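PDB 1QLW: esterase, which probably hydrolyses carboxylic esters, as a bacterial serine-type enzyme built on the alpha/beta hydrolase fold. Local coordinates for residues D175-M180 against H205-I210; A188-L193 against F213-M218; E238-L243 against I273-A278; P247-F252 against L314-R319. One frame throughout, in Å; residues are numbered along the deposited sequence.

In the fold
Contact 1 lies at the probable active site, where the turn after strand 200-205 carries Ser206 and a bound sulfate. Contact 2 adjoins it in sequence, and their centres are about 15 Å apart. It pairs two helices near the sheet. Contacts 3 and 4 are farther from contact 1, with centres about 23 Å and 22 Å away, and neither touches it. Contacts 2, 3 and 4 join through apolar packing. Ala216 CB meets Leu243 CD2 at 3.7 Å, Phe213 CE1 meets Val248 CG1 at 3.7 Å, and Leu276 CD2 meets Val248 CG2 at 3.8 Å. Strand 248-252 thus ties contact 4 to the other two.

Contact 1 of 4, residues D175-M180 against H205-I210; sequences DWLGSM and HSQSGI. With SO4 (sulfate ion), chain D.
Gln207 reaches across to Asp175 and donates a hydrogen bond from NE2 to OD2, 2.9 Å long with an N-H...O angle of 161°. The donor comes from the syn side of the carboxylate, 28° out of its plane. Carboxylate and amide planes stand almost perpendicular. Leu177 adds apolar cover, with CD2 3.7 Å from Gln207 NE2 and CD1 3.8 Å from Gln207 CD. The chi1 of Gln207 (172°) turns CG away from its own backbone N, and the extended chain beyond carries the amide over to the other loop.

The second shell fixes both partners. Asp175 OD1 accepts from Leu177 N at 2.9 Å, which makes an Asx turn, and forms a salt bridge with Arg107. OD2 also accepts from the backbone N of Cys72, which is disulfide-bonded to its neighbour Cys71. Gln207 OE1 is hydrogen-bonded to Gln104 and Arg107, so both ends of the amide are used. An alanine in place of Asp175 removes the carboxylate, which would probably leave Gln207 NE2 without its acceptor and Arg107 without its salt-bridge mate.

Next to Gln207, Ser206 OG donates to sulfate O2 at 2.8 Å, and Arg265 binds the same ion. The positive phi of Ser206 and its place between strand and helix are consistent with a nucleophile elbow. Residues 175-180 belong to the loop between helices 165-171 and 185-197. Residues 205-210 form the turn from strand 200-205 into helix 211-218.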
loop_
_atom_site.group_PDB
_atom_site.type_symbol
_atom_site.label_atom_id
_atom_site.label_comp_id
_atom_site.label_asym_id
_atom_site.label_seq_id
_atom_site.Cartn_x
_atom_site.Cartn_y
_atom_site.Cartn_z
ATOM N N ASP A 175 -9.516 -2.817 9.626
ATOM C CA ASP A 175 -9.709 -4.112 8.988
ATOM C C ASP A 175 -11.157 -4.279 8.576
ATOM O O ASP A 175 -12.061 -4.137 9.403
ATOM C CB ASP A 175 -9.254 -5.192 9.967
ATOM C CG ASP A 175 -8.996 -6.514 9.313
ATOM O OD1 ASP A 175 -9.768 -6.884 8.412
ATOM O OD2 ASP A 175 -8.017 -7.186 9.723
ATOM N N TRP A 176 -11.367 -4.559 7.283
ATOM C CA TRP A 176 -12.680 -4.739 6.695
ATOM C C TRP A 176 -13.045 -6.207 6.540
ATOM O O TRP A 176 -14.085 -6.486 5.889
ATOM C CB TRP A 176 -12.690 -4.030 5.336
ATOM C CG TRP A 176 -12.680 -2.537 5.415
ATOM C CD1 TRP A 176 -11.769 -1.715 6.008
ATOM C CD2 TRP A 176 -13.656 -1.671 4.822
ATOM N NE1 TRP A 176 -12.137 -0.402 5.863
ATOM C CE2 TRP A 176 -13.300 -0.353 5.148
ATOM C CE3 TRP A 176 -14.818 -1.899 4.071
ATOM C CZ2 TRP A 176 -14.047 0.750 4.704
ATOM C CZ3 TRP A 176 -15.569 -0.806 3.642
ATOM C CH2 TRP A 176 -15.167 0.471 3.979
ATOM N N LEU A 177 -12.359 -7.139 7.168
ATOM C CA LEU A 177 -12.636 -8.561 7.006
ATOM C C LEU A 177 -14.112 -8.901 7.180
ATOM O O LEU A 177 -14.703 -9.668 6.398
ATOM C CB LEU A 177 -11.845 -9.366 8.066
ATOM C CG LEU A 177 -11.899 -10.877 7.875
ATOM C CD1 LEU A 177 -10.885 -11.345 6.866
ATOM C CD2 LEU A 177 -11.729 -11.604 9.204
ATOM N N GLY A 178 -14.720 -8.347 8.229
ATOM C CA GLY A 178 -16.068 -8.691 8.613
ATOM C C GLY A 178 -17.135 -8.200 7.672
ATOM O O GLY A 178 -18.293 -8.621 7.782
ATOM N N SER A 179 -16.774 -7.329 6.740
ATOM C CA SER A 179 -17.674 -6.776 5.761
ATOM C C SER A 179 -17.518 -7.422 4.386
ATOM O O SER A 179 -18.138 -6.967 3.434
ATOM C CB SER A 179 -17.467 -5.256 5.701
ATOM O OG SER A 179 -16.321 -5.046 4.919
ATOM N N MET A 180 -16.747 -8.482 4.255
ATOM C CA MET A 180 -16.548 -9.224 3.015
ATOM C C MET A 180 -16.998 -10.646 3.269
ATOM O O MET A 180 -17.153 -11.079 4.434
ATOM C CB MET A 180 -15.063 -9.205 2.555
ATOM C CG MET A 180 -14.671 -8.096 1.561
ATOM S SD MET A 180 -12.856 -7.824 1.264
ATOM C CE MET A 180 -12.672 -7.405 2.827
ATOM N N HIS A 205 -0.088 -15.513 7.642
ATOM C CA HIS A 205 0.078 -15.091 9.025
ATOM C C HIS A 205 -1.261 -14.853 9.688
ATOM O O HIS A 205 -2.054 -14.059 9.190
ATOM C CB HIS A 205 0.884 -13.767 9.049
ATOM C CG HIS A 205 1.263 -13.263 10.404
ATOM N ND1 HIS A 205 1.296 -11.905 10.673
ATOM C CD2 HIS A 205 1.630 -13.926 11.523
ATOM C CE1 HIS A 205 1.681 -11.814 11.947
ATOM N NE2 HIS A 205 1.905 -12.998 12.492
ATOM N N SER A 206 -1.528 -15.483 10.832
ATOM C CA SER A 206 -2.643 -15.080 11.687
ATOM C C SER A 206 -3.998 -15.080 11.018
ATOM O O SER A 206 -4.408 -16.178 10.634
ATOM C CB SER A 206 -2.267 -13.735 12.320
ATOM O OG SER A 206 -2.958 -13.590 13.553
ATOM N N GLN A 207 -4.706 -13.965 10.844
ATOM C CA GLN A 207 -5.987 -13.966 10.124
ATOM C C GLN A 207 -5.904 -14.645 8.766
ATOM O O GLN A 207 -6.864 -15.290 8.335
ATOM C CB GLN A 207 -6.373 -12.495 9.913
ATOM C CG GLN A 207 -7.583 -12.243 9.020
ATOM C CD GLN A 207 -7.624 -10.751 8.770
ATOM O OE1 GLN A 207 -6.903 -10.249 7.893
ATOM N NE2 GLN A 207 -8.382 -10.011 9.551
ATOM N N SER A 208 -4.804 -14.462 8.040
ATOM C CA SER A 208 -4.672 -15.089 6.725
ATOM C C SER A 208 -4.063 -16.476 6.825
ATOM O O SER A 208 -3.882 -17.125 5.784
ATOM C CB SER A 208 -3.850 -14.254 5.752
ATOM O OG SER A 208 -2.509 -14.196 6.218
ATOM N N GLY A 209 -3.789 -16.958 8.031
ATOM C CA GLY A 209 -3.214 -18.281 8.208
ATOM C C GLY A 209 -3.950 -19.353 7.436
ATOM O O GLY A 209 -3.326 -20.202 6.792
ATOM N N ILE A 210 -5.277 -19.340 7.519
ATOM C CA ILE A 210 -6.102 -20.346 6.856
ATOM C C ILE A 210 -6.197 -20.156 5.351
ATOM O O ILE A 210 -6.521 -21.092 4.620
ATOM C CB ILE A 210 -7.512 -20.326 7.491
ATOM C CG1 ILE A 210 -8.312 -21.581 7.140
ATOM C CG2 ILE A 210 -8.298 -19.081 7.126
ATOM C CD1 ILE A 210 -7.711 -22.884 7.622
HETATM S S SO4 D . -6.892 -13.897 13.822
HETATM O O1 SO4 D . -7.590 -13.792 15.162
HETATM O O2 SO4 D . -5.516 -14.465 14.101
HETATM O O3 SO4 D . -6.797 -12.519 13.250
HETATM O O4 SO4 D . -7.606 -14.856 12.942
#

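Contact 2 of 4, residues A188-L193 against F213-M218; sequences ANLSKL and FQTAAM
Thr215 and Met218 of helix 211-218 pack on helix 185-197, touching Ala188, Leu190 and Ser191. Within the alpha/beta hydrolase fold these helices precede and follow strand 200-205. The short segments cross at -66° with axes 8.6 Å apart. Phe213 and Ala216 pack instead on strand 223-229.

Thr215 sits at the crossing, its CA 5.7 Å from the CA of Ser191. A chi1 of -60° splits its two branches between two tasks. The methyl CG2 presses on the other backbone, 3.4 Å from Ser191 N, and lies 3.7 Å from Ser191 CB. The hydroxyl OG1 lies 3.7 Å from Leu190 CB, and the two side chains cross at about a right angle. The single hydroxyl proton has two carbonyl oxygens within hydrogen-bonding reach, that of Val187 on the facing helix and that of Tyr211 in its own. It is shared between them, Val187 being the stronger partner. The polar atom is therefore satisfied within a buried contact. Leu190 continues past Thr215 to strand 65-68.

Met218 closes the segment on a more exposed side. Its CG is anti to the backbone N (chi1 179°), and with an extended chi2 this carries SD out to Ala188. The bend at chi3 then turns CE, which is 4.1 Å from Ala188 CA. Met218 SD is nearer, 3.9 Å from Ala188 CA.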
loop_
_atom_site.group_PDB
_atom_site.type_symbol
_atom_site.label_atom_id
_atom_site.label_comp_id
_atom_site.label_asym_id
_atom_site.label_seq_id
_atom_site.Cartn_x
_atom_site.Cartn_y
_atom_site.Cartn_z
ATOM N N ALA A 188 -9.576 -16.621 -3.387
ATOM C CA ALA A 188 -9.669 -16.879 -4.809
ATOM C C ALA A 188 -8.570 -16.156 -5.580
ATOM O O ALA A 188 -8.056 -16.656 -6.575
ATOM C CB ALA A 188 -11.018 -16.438 -5.340
ATOM N N ASN A 189 -8.215 -14.947 -5.149
ATOM C CA ASN A 189 -7.150 -14.203 -5.816
ATOM C C ASN A 189 -5.804 -14.893 -5.673
ATOM O O ASN A 189 -4.994 -14.854 -6.607
ATOM C CB ASN A 189 -7.111 -12.769 -5.298
ATOM C CG ASN A 189 -8.308 -11.976 -5.797
ATOM O OD1 ASN A 189 -8.797 -12.221 -6.892
ATOM N ND2 ASN A 189 -8.741 -11.027 -4.986
ATOM N N LEU A 190 -5.550 -15.552 -4.534
ATOM C CA LEU A 190 -4.299 -16.291 -4.390
ATOM C C LEU A 190 -4.261 -17.469 -5.364
ATOM O O LEU A 190 -3.173 -17.806 -5.839
ATOM C CB LEU A 190 -4.111 -16.779 -2.961
ATOM C CG LEU A 190 -3.817 -15.658 -1.951
ATOM C CD1 LEU A 190 -3.957 -16.207 -0.537
ATOM C CD2 LEU A 190 -2.440 -15.069 -2.165
ATOM N N SER A 191 -5.401 -18.093 -5.664
ATOM C CA SER A 191 -5.398 -19.165 -6.662
ATOM C C SER A 191 -5.052 -18.592 -8.032
ATOM O O SER A 191 -4.221 -19.144 -8.747
ATOM C CB SER A 191 -6.755 -19.849 -6.717
ATOM O OG SER A 191 -6.818 -20.741 -7.813
ATOM N N LYS A 192 -5.675 -17.463 -8.400
ATOM C CA LYS A 192 -5.339 -16.854 -9.688
ATOM C C LYS A 192 -3.863 -16.540 -9.748
ATOM O O LYS A 192 -3.226 -16.741 -10.789
ATOM C CB LYS A 192 -6.182 -15.594 -9.879
ATOM C CG LYS A 192 -7.654 -15.888 -10.111
ATOM C CD LYS A 192 -8.478 -14.610 -10.245
ATOM C CE LYS A 192 -9.876 -14.980 -10.742
ATOM N NZ LYS A 192 -10.735 -13.785 -10.923
ATOM N N LEU A 193 -3.296 -15.979 -8.668
ATOM C CA LEU A 193 -1.875 -15.666 -8.661
ATOM C C LEU A 193 -1.013 -16.911 -8.780
ATOM O O LEU A 193 -0.056 -16.946 -9.561
ATOM C CB LEU A 193 -1.529 -14.884 -7.395
ATOM C CG LEU A 193 -0.058 -14.486 -7.228
ATOM C CD1 LEU A 193 0.433 -13.609 -8.356
ATOM C CD2 LEU A 193 0.180 -13.819 -5.881
ATOM N N PHE A 213 -4.708 -22.675 2.683
ATOM C CA PHE A 213 -5.365 -23.971 2.735
ATOM C C PHE A 213 -6.716 -23.932 2.043
ATOM O O PHE A 213 -7.115 -24.887 1.382
ATOM C CB PHE A 213 -5.519 -24.421 4.192
ATOM C CG PHE A 213 -4.216 -24.480 4.936
ATOM C CD1 PHE A 213 -3.310 -25.509 4.714
ATOM C CD2 PHE A 213 -3.884 -23.504 5.849
ATOM C CE1 PHE A 213 -2.111 -25.567 5.410
ATOM C CE2 PHE A 213 -2.703 -23.551 6.559
ATOM C CZ PHE A 213 -1.812 -24.590 6.334
ATOM N N GLN A 214 -7.457 -22.820 2.223
ATOM C CA GLN A 214 -8.706 -22.640 1.502
ATOM C C GLN A 214 -8.438 -22.485 0.009
ATOM O O GLN A 214 -9.206 -22.989 -0.822
ATOM C CB GLN A 214 -9.455 -21.425 2.063
ATOM C CG GLN A 214 -9.913 -21.671 3.484
ATOM C CD GLN A 214 -10.526 -20.476 4.160
ATOM O OE1 GLN A 214 -10.277 -19.330 3.766
ATOM N NE2 GLN A 214 -11.315 -20.688 5.200
ATOM N N THR A 215 -7.374 -21.800 -0.379
ATOM C CA THR A 215 -7.022 -21.666 -1.791
ATOM C C THR A 215 -6.779 -23.056 -2.368
ATOM O O THR A 215 -7.320 -23.385 -3.433
ATOM C CB THR A 215 -5.773 -20.793 -1.946
ATOM O OG1 THR A 215 -6.036 -19.487 -1.409
ATOM C CG2 THR A 215 -5.365 -20.658 -3.400
ATOM N N ALA A 216 -5.975 -23.872 -1.676
ATOM C CA ALA A 216 -5.630 -25.184 -2.189
ATOM C C ALA A 216 -6.834 -26.101 -2.307
ATOM O O ALA A 216 -6.913 -26.897 -3.248
ATOM C CB ALA A 216 -4.539 -25.807 -1.331
ATOM N N ALA A 217 -7.770 -25.996 -1.361
ATOM C CA ALA A 217 -8.993 -26.796 -1.444
ATOM C C ALA A 217 -9.823 -26.368 -2.650
ATOM O O ALA A 217 -10.450 -27.205 -3.319
ATOM C CB ALA A 217 -9.799 -26.660 -0.170
ATOM N N MET A 218 -9.862 -25.069 -2.958
ATOM C CA MET A 218 -10.613 -24.576 -4.109
ATOM C C MET A 218 -9.972 -25.058 -5.409
ATOM O O MET A 218 -10.652 -25.515 -6.330
ATOM C CB MET A 218 -10.676 -23.061 -4.033
ATOM C CG MET A 218 -11.401 -22.338 -5.147
ATOM S SD MET A 218 -11.084 -20.548 -5.121
ATOM C CE MET A 218 -11.781 -20.156 -3.528
#

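Contact 3 of 4, residues E238-L243 against I273-A278; sequences EDVKPL and IDALNA
Val240 packs its whole side chain against one turn of helix 263-278, at Ala275 and Leu276. Its CB starts the contact, 4.0 Å from Leu276 CA. From there the side chain divides. CG1 lies anti to the carbonyl carbon of Val240 (chi1 -61°), and this aims it at the helix backbone. It comes to 3.6 Å from Leu276 N. The same methyl meets Ala275 CB at 4.0 Å, and lies equally far from Leu276 CB. It therefore rests between two successive residues of the helix. CG2 takes the more crowded position between the backbone N and carbonyl carbon of Val240, and is 3.9 Å from Ala275 O.

Leu276 answers from the helix. Its CD1 reaches the next part of the loop, 3.8 Å from Leu243 O and 4.1 Å from Leu243 CB. A backbone hydrogen bond from Leu243 N to Val240 O, 2.9 Å long, closes a turn, and both residues point toward the helix. No hydrogen bond crosses the contact, and it is apolar apart from backbone atoms.

Phe272, one turn earlier in the helix, also touches Val240 and Leu243. Ile273 and Leu276 reach strand 248-252. The loop here links strand 223-229 to strand 248-252, and helix 263-278 then leads to strand 283-287. Strand 248-252, the helix and strand 283-287 form a beta-alpha-beta crossover of the alpha/beta hydrolase fold.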
loop_
_atom_site.group_PDB
_atom_site.type_symbol
_atom_site.label_atom_id
_atom_site.label_comp_id
_atom_site.label_asym_id
_atom_site.label_seq_id
_atom_site.Cartn_x
_atom_site.Cartn_y
_atom_site.Cartn_z
ATOM N N GLU A 238 -10.402 -33.293 9.066
ATOM C CA GLU A 238 -11.223 -33.755 7.976
ATOM C C GLU A 238 -10.908 -33.067 6.653
ATOM O O GLU A 238 -11.395 -33.496 5.603
ATOM C CB GLU A 238 -12.703 -33.542 8.328
ATOM C CG GLU A 238 -13.215 -34.320 9.516
ATOM C CD GLU A 238 -12.752 -33.863 10.874
ATOM O OE1 GLU A 238 -12.376 -32.689 11.069
ATOM O OE2 GLU A 238 -12.768 -34.717 11.796
ATOM N N ASP A 239 -10.103 -32.013 6.647
ATOM C CA ASP A 239 -9.741 -31.279 5.450
ATOM C C ASP A 239 -8.437 -31.747 4.838
ATOM O O ASP A 239 -8.008 -31.147 3.846
ATOM C CB ASP A 239 -9.585 -29.801 5.838
ATOM C CG ASP A 239 -10.865 -29.094 6.218
ATOM O OD1 ASP A 239 -11.966 -29.505 5.800
ATOM O OD2 ASP A 239 -10.757 -28.045 6.903
ATOM N N VAL A 240 -7.810 -32.819 5.339
ATOM C CA VAL A 240 -6.478 -33.137 4.859
ATOM C C VAL A 240 -6.379 -33.766 3.498
ATOM O O VAL A 240 -5.335 -33.593 2.865
ATOM C CB VAL A 240 -5.653 -33.952 5.883
ATOM C CG1 VAL A 240 -5.478 -33.153 7.169
ATOM C CG2 VAL A 240 -6.275 -35.303 6.179
ATOM N N LYS A 241 -7.369 -34.553 3.056
ATOM C CA LYS A 241 -7.225 -35.294 1.800
ATOM C C LYS A 241 -6.809 -34.461 0.608
ATOM O O LYS A 241 -5.819 -34.782 -0.067
ATOM C CB LYS A 241 -8.449 -36.161 1.505
ATOM C CG LYS A 241 -9.042 -36.848 2.723
ATOM C CD LYS A 241 -10.158 -36.003 3.331
ATOM C CE LYS A 241 -11.470 -36.220 2.592
ATOM N NZ LYS A 241 -11.719 -35.183 1.553
ATOM N N PRO A 242 -7.414 -33.300 0.383
ATOM C CA PRO A 242 -7.039 -32.437 -0.726
ATOM C C PRO A 242 -5.666 -31.804 -0.599
ATOM O O PRO A 242 -5.139 -31.237 -1.570
ATOM C CB PRO A 242 -8.152 -31.387 -0.766
ATOM C CG PRO A 242 -9.310 -32.024 -0.060
ATOM C CD PRO A 242 -8.674 -32.855 1.026
ATOM N N LEU A 243 -5.020 -31.879 0.555
ATOM C CA LEU A 243 -3.735 -31.273 0.835
ATOM C C LEU A 243 -2.548 -32.208 0.895
ATOM O O LEU A 243 -1.415 -31.800 1.186
ATOM C CB LEU A 243 -3.844 -30.551 2.208
ATOM C CG LEU A 243 -4.981 -29.531 2.305
ATOM C CD1 LEU A 243 -5.063 -28.955 3.708
ATOM C CD2 LEU A 243 -4.822 -28.395 1.299
ATOM N N ILE A 273 -1.772 -31.107 11.594
ATOM C CA ILE A 273 -0.513 -31.632 11.067
ATOM C C ILE A 273 -0.435 -33.131 11.251
ATOM O O ILE A 273 -0.021 -33.852 10.334
ATOM C CB ILE A 273 0.655 -30.907 11.738
ATOM C CG1 ILE A 273 0.731 -29.431 11.297
ATOM C CG2 ILE A 273 1.976 -31.622 11.463
ATOM C CD1 ILE A 273 1.057 -29.224 9.830
ATOM N N ASP A 274 -0.805 -33.627 12.423
ATOM C CA ASP A 274 -0.777 -35.068 12.647
ATOM C C ASP A 274 -1.709 -35.795 11.705
ATOM O O ASP A 274 -1.355 -36.855 11.177
ATOM C CB ASP A 274 -1.145 -35.361 14.107
ATOM C CG ASP A 274 -0.090 -34.884 15.080
ATOM O OD1 ASP A 274 1.052 -34.564 14.687
ATOM O OD2 ASP A 274 -0.432 -34.853 16.280
ATOM N N ALA A 275 -2.915 -35.270 11.502
ATOM C CA ALA A 275 -3.855 -35.862 10.556
ATOM C C ALA A 275 -3.298 -35.857 9.140
ATOM O O ALA A 275 -3.470 -36.830 8.401
ATOM C CB ALA A 275 -5.195 -35.150 10.594
ATOM N N LEU A 276 -2.634 -34.773 8.762
ATOM C CA LEU A 276 -2.047 -34.658 7.438
ATOM C C LEU A 276 -0.981 -35.725 7.226
ATOM O O LEU A 276 -0.955 -36.415 6.199
ATOM C CB LEU A 276 -1.469 -33.256 7.275
ATOM C CG LEU A 276 -0.824 -32.961 5.922
ATOM C CD1 LEU A 276 -1.831 -33.050 4.788
ATOM C CD2 LEU A 276 -0.191 -31.569 5.961
ATOM N N ASN A 277 -0.085 -35.890 8.213
ATOM C CA ASN A 277 0.938 -36.925 8.093
ATOM C C ASN A 277 0.330 -38.320 8.072
ATOM O O ASN A 277 0.767 -39.174 7.293
ATOM C CB ASN A 277 1.959 -36.787 9.215
ATOM C CG ASN A 277 2.833 -35.559 9.018
ATOM O OD1 ASN A 277 3.163 -35.215 7.882
ATOM N ND2 ASN A 277 3.192 -34.921 10.115
ATOM N N ALA A 278 -0.705 -38.543 8.890
ATOM C CA ALA A 278 -1.323 -39.873 8.922
ATOM C C ALA A 278 -1.993 -40.223 7.608
ATOM O O ALA A 278 -2.066 -41.407 7.255
ATOM C CB ALA A 278 -2.313 -39.951 10.070
#

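Contact 4 of 4, residues P247-F252 against L314-R319; sequences PVLVVF and LDWIGR
Trp316 lays one face of its indole on Leu249, and this is the tight part of the contact. Leu249 CB stands 3.5 Å from the centroid of the six-membered ring of Trp316, only 5° off the normal, a CH-pi contact. Leu249 CD1 lies over the five-membered ring, 4.1 Å from Trp316 CD1, and CD2 sits beside the same face, 3.9 Å from Trp316 CG. The indole also meets the strand backbone. Trp316 CZ2 is 3.4 Å from Val248 C. Pro247 O is at the edge, near the ring plane, 3.6 Å from Trp316 CH2. The first torsion (chi1 -180°) directs the indole from helix 306-319 to strand 248-252.

The other side is looser. A water in the ring plane accepts from Trp316 NE1 at 3.0 Å and donates to Val248 O at 3.3 Å. Farther out, exposed Arg319 grips Asp315 OD2 with NE and NH2 in a salt bridge within the helix.

A serine in place of Trp316 would probably open a gap over Leu249 and break the water link to Val248. Across this contact the helix is held to the strand by apolar burial of the indole, with its N-H satisfied through water.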
loop_
_atom_site.group_PDB
_atom_site.type_symbol
_atom_site.label_atom_id
_atom_site.label_comp_id
_atom_site.label_asym_id
_atom_site.label_seq_id
_atom_site.Cartn_x
_atom_site.Cartn_y
_atom_site.Cartn_z
ATOM N N PRO A 247 3.379 -29.873 0.687
ATOM C CA PRO A 247 4.062 -29.825 1.987
ATOM C C PRO A 247 3.612 -28.591 2.754
ATOM O O PRO A 247 3.445 -27.510 2.182
ATOM C CB PRO A 247 5.535 -29.818 1.638
ATOM C CG PRO A 247 5.627 -30.329 0.239
ATOM C CD PRO A 247 4.344 -29.872 -0.428
ATOM N N VAL A 248 3.477 -28.765 4.071
ATOM C CA VAL A 248 3.007 -27.721 4.962
ATOM C C VAL A 248 3.906 -27.540 6.176
ATOM O O VAL A 248 4.283 -28.502 6.826
ATOM C CB VAL A 248 1.591 -28.057 5.484
ATOM C CG1 VAL A 248 1.112 -27.075 6.539
ATOM C CG2 VAL A 248 0.587 -28.188 4.347
ATOM N N LEU A 249 4.207 -26.262 6.453
ATOM C CA LEU A 249 4.931 -25.872 7.643
ATOM C C LEU A 249 4.090 -24.869 8.426
ATOM O O LEU A 249 3.678 -23.866 7.836
ATOM C CB LEU A 249 6.274 -25.226 7.281
ATOM C CG LEU A 249 7.105 -24.735 8.463
ATOM C CD1 LEU A 249 7.591 -25.888 9.332
ATOM C CD2 LEU A 249 8.302 -23.927 7.974
ATOM N N VAL A 250 3.835 -25.140 9.694
ATOM C CA VAL A 250 3.121 -24.208 10.568
ATOM C C VAL A 250 4.119 -23.807 11.646
ATOM O O VAL A 250 4.738 -24.675 12.257
ATOM C CB VAL A 250 1.842 -24.826 11.149
ATOM C CG1 VAL A 250 1.216 -23.906 12.179
ATOM C CG2 VAL A 250 0.869 -25.180 10.026
ATOM N N VAL A 251 4.282 -22.508 11.901
ATOM C CA VAL A 251 5.299 -22.016 12.818
ATOM C C VAL A 251 4.656 -21.278 13.986
ATOM O O VAL A 251 3.821 -20.391 13.782
ATOM C CB VAL A 251 6.274 -21.050 12.104
ATOM C CG1 VAL A 251 7.422 -20.684 13.043
ATOM C CG2 VAL A 251 6.811 -21.647 10.817
ATOM N N PHE A 252 5.062 -21.630 15.206
ATOM C CA PHE A 252 4.610 -20.958 16.413
ATOM C C PHE A 252 5.794 -20.475 17.244
ATOM O O PHE A 252 6.832 -21.136 17.323
ATOM C CB PHE A 252 3.702 -21.822 17.303
ATOM C CG PHE A 252 2.266 -21.834 16.837
ATOM C CD1 PHE A 252 1.809 -22.667 15.837
ATOM C CD2 PHE A 252 1.338 -21.004 17.458
ATOM C CE1 PHE A 252 0.480 -22.651 15.437
ATOM C CE2 PHE A 252 0.016 -20.971 17.051
ATOM C CZ PHE A 252 -0.427 -21.804 16.042
ATOM N N LEU A 314 13.269 -20.951 5.481
ATOM C CA LEU A 314 13.870 -21.126 4.161
ATOM C C LEU A 314 14.544 -22.483 4.009
ATOM O O LEU A 314 14.487 -23.100 2.946
ATOM C CB LEU A 314 14.843 -19.994 3.846
ATOM C CG LEU A 314 14.225 -18.602 3.730
ATOM C CD1 LEU A 314 15.316 -17.564 3.539
ATOM C CD2 LEU A 314 13.214 -18.540 2.591
ATOM N N ASP A 315 15.157 -22.966 5.090
ATOM C CA ASP A 315 15.749 -24.310 5.072
ATOM C C ASP A 315 14.662 -25.342 4.789
ATOM O O ASP A 315 14.828 -26.254 3.973
ATOM C CB ASP A 315 16.445 -24.630 6.389
ATOM C CG ASP A 315 16.900 -26.070 6.507
ATOM O OD1 ASP A 315 17.933 -26.431 5.907
ATOM O OD2 ASP A 315 16.222 -26.863 7.196
ATOM N N TRP A 316 13.509 -25.204 5.441
ATOM C CA TRP A 316 12.388 -26.104 5.213
ATOM C C TRP A 316 11.885 -25.981 3.783
ATOM O O TRP A 316 11.649 -26.999 3.121
ATOM C CB TRP A 316 11.278 -25.847 6.234
ATOM C CG TRP A 316 10.095 -26.758 6.036
ATOM C CD1 TRP A 316 9.881 -27.958 6.632
ATOM C CD2 TRP A 316 8.978 -26.543 5.171
ATOM N NE1 TRP A 316 8.704 -28.506 6.197
ATOM C CE2 TRP A 316 8.131 -27.668 5.286
ATOM C CE3 TRP A 316 8.608 -25.494 4.311
ATOM C CZ2 TRP A 316 6.947 -27.772 4.566
ATOM C CZ3 TRP A 316 7.435 -25.626 3.608
ATOM C CH2 TRP A 316 6.612 -26.748 3.740
ATOM N N ILE A 317 11.746 -24.751 3.282
ATOM C CA ILE A 317 11.267 -24.580 1.911
ATOM C C ILE A 317 12.212 -25.258 0.931
ATOM O O ILE A 317 11.775 -25.983 0.040
ATOM C CB ILE A 317 11.106 -23.098 1.549
ATOM C CG1 ILE A 317 9.949 -22.491 2.352
ATOM C CG2 ILE A 317 10.874 -22.949 0.051
ATOM C CD1 ILE A 317 9.800 -20.990 2.210
ATOM N N GLY A 318 13.520 -25.109 1.140
ATOM C CA GLY A 318 14.501 -25.737 0.257
ATOM C C GLY A 318 14.405 -27.249 0.263
ATOM O O GLY A 318 14.599 -27.894 -0.771
ATOM N N ARG A 319 14.101 -27.861 1.400
ATOM C CA ARG A 319 13.975 -29.306 1.507
ATOM C C ARG A 319 12.659 -29.819 0.945
ATOM O O ARG A 319 12.544 -31.011 0.651
ATOM C CB ARG A 319 14.127 -29.757 2.963
ATOM C CG ARG A 319 15.530 -29.610 3.522
ATOM C CD ARG A 319 15.601 -30.147 4.949
ATOM N NE ARG A 319 15.190 -29.125 5.903
ATOM C CZ ARG A 319 14.266 -29.227 6.839
ATOM N NH1 ARG A 319 13.589 -30.356 6.986
ATOM N NH2 ARG A 319 14.001 -28.195 7.624
HETATM O O HOH W 1 6.671 -30.685 6.272
#